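Local coordinates for protein pyruvate formate-lyase 2 (Archaeoglobus fulgidus, PDB 2F3O) that is of unknown function but belongs to the glycyl radical enzymes and probably acts as a lyase, at residues E62-M68 with K310-I314. Residues are numbered along the deposited sequence; the frame is centred on the assembly and turned at random.
Sequences ELIVGTM and KTNEI
The end of Lys310 lies beyond the two oxygens of the Glu62 carboxylate, with CD, CE and NZ on one side of its plane; the Glu313 carboxylate is met near its plane by the backbone N-H of Met68. Lys310 NZ meets the syn side of Glu62 OE2 at 3.1 Å, 33° out of plane, and bonds more weakly to Glu62 OE1. Leu59 N also binds OE2. The Met68 N-H arrives nearly along the C-O bond (Met68 N to Glu313 OE1 2.8 Å), while Glu313 OE2 faces Lys310 NZ in a long salt bridge of 3.9 Å. A bend at chi3 (90°) brings the end of Lys310 beside the Gly66 backbone. Met68 turns its CE methyl against the type I turn 310-313, toward Lys310 O and Ile314 N, and its SD lies 3.6 Å from Ile314 CG2. Trp258 of helix 250-267 packs against Lys310 and Met68. A leucine in place of Lys310 would probably leave two buried carboxylates facing each other without their cation. The contact thus ties the loop after helix 39-53 to the last residue of helix 297-310 and the loop that follows it, through a buried charge network whose shared lysine probably helps keep both glutamates ionised.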
ATOM      1  N   GLU A  62     -50.649  17.865  -4.953  1.00 61.20           N
ATOM      2  CA  GLU A  62     -49.399  17.106  -5.055  1.00 60.22           C
ATOM      3  C   GLU A  62     -49.508  15.635  -4.706  1.00 59.12           C
ATOM      4  O   GLU A  62     -50.261  15.250  -3.821  1.00 59.06           O
ATOM      5  CB  GLU A  62     -48.291  17.751  -4.225  1.00 60.27           C
ATOM      6  CG  GLU A  62     -47.405  18.661  -5.062  1.00 61.07           C
ATOM      7  CD  GLU A  62     -46.289  19.328  -4.278  1.00 61.05           C
ATOM      8  OE1 GLU A  62     -45.487  20.042  -4.920  1.00 62.33           O
ATOM      9  OE2 GLU A  62     -46.213  19.147  -3.038  1.00 61.69           O
ATOM     10  N   LEU A  63     -48.732  14.832  -5.421  1.00 57.88           N
ATOM     11  CA  LEU A  63     -48.599  13.408  -5.190  1.00 56.91           C
ATOM     12  C   LEU A  63     -47.206  13.102  -4.682  1.00 56.24           C
ATOM     13  O   LEU A  63     -46.974  12.068  -4.048  1.00 56.21           O
ATOM     14  CB  LEU A  63     -48.808  12.650  -6.486  1.00 56.87           C
ATOM     15  CG  LEU A  63     -50.216  12.696  -7.061  1.00 56.83           C
ATOM     16  CD1 LEU A  63     -50.348  11.629  -8.132  1.00 56.37           C
ATOM     17  CD2 LEU A  63     -51.247  12.489  -5.969  1.00 56.48           C
ATOM     18  N   ILE A  64     -46.271  13.993  -4.999  1.00 55.21           N
ATOM     19  CA  ILE A  64     -44.897  13.887  -4.531  1.00 54.18           C
ATOM     20  C   ILE A  64     -44.592  15.152  -3.726  1.00 53.67           C
ATOM     21  O   ILE A  64     -44.770  16.275  -4.215  1.00 53.44           O
ATOM     22  CB  ILE A  64     -43.884  13.621  -5.694  1.00 53.92           C
ATOM     23  CG1 ILE A  64     -43.648  12.128  -5.875  1.00 53.76           C
ATOM     24  CG2 ILE A  64     -42.521  14.160  -5.372  1.00 53.93           C
ATOM     25  CD1 ILE A  64     -44.703  11.410  -6.617  1.00 53.07           C
ATOM     26  N   VAL A  65     -44.199  14.962  -2.469  1.00 53.12           N
ATOM     27  CA  VAL A  65     -44.027  16.083  -1.541  1.00 52.80           C
ATOM     28  C   VAL A  65     -42.580  16.255  -1.108  1.00 52.81           C
ATOM     29  O   VAL A  65     -41.762  15.338  -1.219  1.00 52.72           O
ATOM     30  CB  VAL A  65     -44.939  15.950  -0.282  1.00 52.64           C
ATOM     31  CG1 VAL A  65     -46.367  15.792  -0.697  1.00 51.98           C
ATOM     32  CG2 VAL A  65     -44.528  14.768   0.569  1.00 52.21           C
ATOM     33  N   GLY A  66     -42.270  17.434  -0.594  1.00 52.81           N
ATOM     34  CA  GLY A  66     -40.893  17.758  -0.264  1.00 53.14           C
ATOM     35  C   GLY A  66     -40.441  19.066  -0.876  1.00 53.25           C
ATOM     36  O   GLY A  66     -39.683  19.082  -1.840  1.00 53.05           O
ATOM     37  N   THR A  67     -40.912  20.172  -0.319  1.00 53.48           N
ATOM     38  CA  THR A  67     -40.456  21.461  -0.773  1.00 53.93           C
ATOM     39  C   THR A  67     -38.960  21.574  -0.521  1.00 54.31           C
ATOM     40  O   THR A  67     -38.441  21.032   0.458  1.00 54.48           O
ATOM     41  CB  THR A  67     -41.213  22.635  -0.099  1.00 53.95           C
ATOM     42  OG1 THR A  67     -41.156  22.513   1.326  1.00 53.61           O
ATOM     43  CG2 THR A  67     -42.650  22.649  -0.528  1.00 53.95           C
ATOM     44  N   MET A  68     -38.271  22.236  -1.440  1.00 54.45           N
ATOM     45  CA  MET A  68     -36.838  22.426  -1.343  1.00 54.83           C
ATOM     46  C   MET A  68     -36.510  23.525  -0.355  1.00 54.64           C
ATOM     47  O   MET A  68     -35.522  23.448   0.361  1.00 55.17           O
ATOM     48  CB  MET A  68     -36.270  22.767  -2.711  1.00 54.59           C
ATOM     49  CG  MET A  68     -36.491  21.670  -3.715  1.00 55.04           C
ATOM     50  SD  MET A  68     -35.128  21.627  -4.874  1.00 56.77           S
ATOM     51  CE  MET A  68     -35.906  22.375  -6.259  1.00 57.20           C
ATOM     52  N   LYS A 310     -41.280  19.961  -9.331  1.00 48.60           N
ATOM     53  CA  LYS A 310     -40.674  20.333  -8.059  1.00 48.79           C
ATOM     54  C   LYS A 310     -39.241  20.822  -8.170  1.00 48.35           C
ATOM     55  O   LYS A 310     -38.860  21.704  -7.419  1.00 48.34           O
ATOM     56  CB  LYS A 310     -40.843  19.249  -6.995  1.00 49.13           C
ATOM     57  CG  LYS A 310     -42.266  19.204  -6.458  1.00 51.25           C
ATOM     58  CD  LYS A 310     -42.381  18.529  -5.111  1.00 54.43           C
ATOM     59  CE  LYS A 310     -42.226  19.541  -3.999  1.00 55.58           C
ATOM     60  NZ  LYS A 310     -43.110  19.249  -2.841  1.00 58.64           N
ATOM     61  N   THR A 311     -38.474  20.326  -9.143  1.00 48.01           N
ATOM     62  CA  THR A 311     -37.093  20.811  -9.338  1.00 47.42           C
ATOM     63  C   THR A 311     -36.988  22.277  -9.784  1.00 47.24           C
ATOM     64  O   THR A 311     -35.890  22.819  -9.881  1.00 47.29           O
ATOM     65  CB  THR A 311     -36.286  19.960 -10.326  1.00 47.44           C
ATOM     66  OG1 THR A 311     -36.621  20.337 -11.661  1.00 46.65           O
ATOM     67  CG2 THR A 311     -36.563  18.481 -10.122  1.00 47.55           C
ATOM     68  N   ASN A 312     -38.129  22.915 -10.039  1.00 47.06           N
ATOM     69  CA  ASN A 312     -38.180  24.342 -10.339  1.00 46.78           C
ATOM     70  C   ASN A 312     -38.270  25.225  -9.102  1.00 46.69           C
ATOM     71  O   ASN A 312     -38.326  26.443  -9.225  1.00 46.63           O
ATOM     72  CB  ASN A 312     -39.384  24.650 -11.208  1.00 46.69           C
ATOM     73  CG  ASN A 312     -39.211  24.191 -12.620  1.00 46.68           C
ATOM     74  OD1 ASN A 312     -38.620  24.891 -13.439  1.00 46.21           O
ATOM     75  ND2 ASN A 312     -39.757  23.016 -12.930  1.00 45.87           N
ATOM     76  N   GLU A 313     -38.306  24.620  -7.918  1.00 46.43           N
ATOM     77  CA  GLU A 313     -38.399  25.386  -6.686  1.00 46.48           C
ATOM     78  C   GLU A 313     -37.110  26.137  -6.343  1.00 46.46           C
ATOM     79  O   GLU A 313     -37.149  27.131  -5.615  1.00 46.62           O
ATOM     80  CB  GLU A 313     -38.878  24.507  -5.524  1.00 46.10           C
ATOM     81  CG  GLU A 313     -40.298  23.999  -5.695  1.00 46.81           C
ATOM     82  CD  GLU A 313     -40.721  22.986  -4.627  1.00 47.42           C
ATOM     83  OE1 GLU A 313     -39.938  22.729  -3.692  1.00 48.35           O
ATOM     84  OE2 GLU A 313     -41.848  22.448  -4.723  1.00 48.27           O
ATOM     85  N   ILE A 314     -35.970  25.689  -6.862  1.00 46.69           N
ATOM     86  CA  ILE A 314     -34.737  26.441  -6.632  1.00 47.01           C
ATOM     87  C   ILE A 314     -34.245  27.247  -7.815  1.00 46.44           C
ATOM     88  O   ILE A 314     -34.443  26.926  -8.977  1.00 45.73           O
ATOM     89  CB  ILE A 314     -33.543  25.633  -6.017  1.00 46.94           C
ATOM     90  CG1 ILE A 314     -33.037  24.549  -6.961  1.00 47.95           C
ATOM     91  CG2 ILE A 314     -33.900  25.057  -4.683  1.00 47.56           C
ATOM     92  CD1 ILE A 314     -31.672  24.023  -6.575  1.00 47.80           C
TER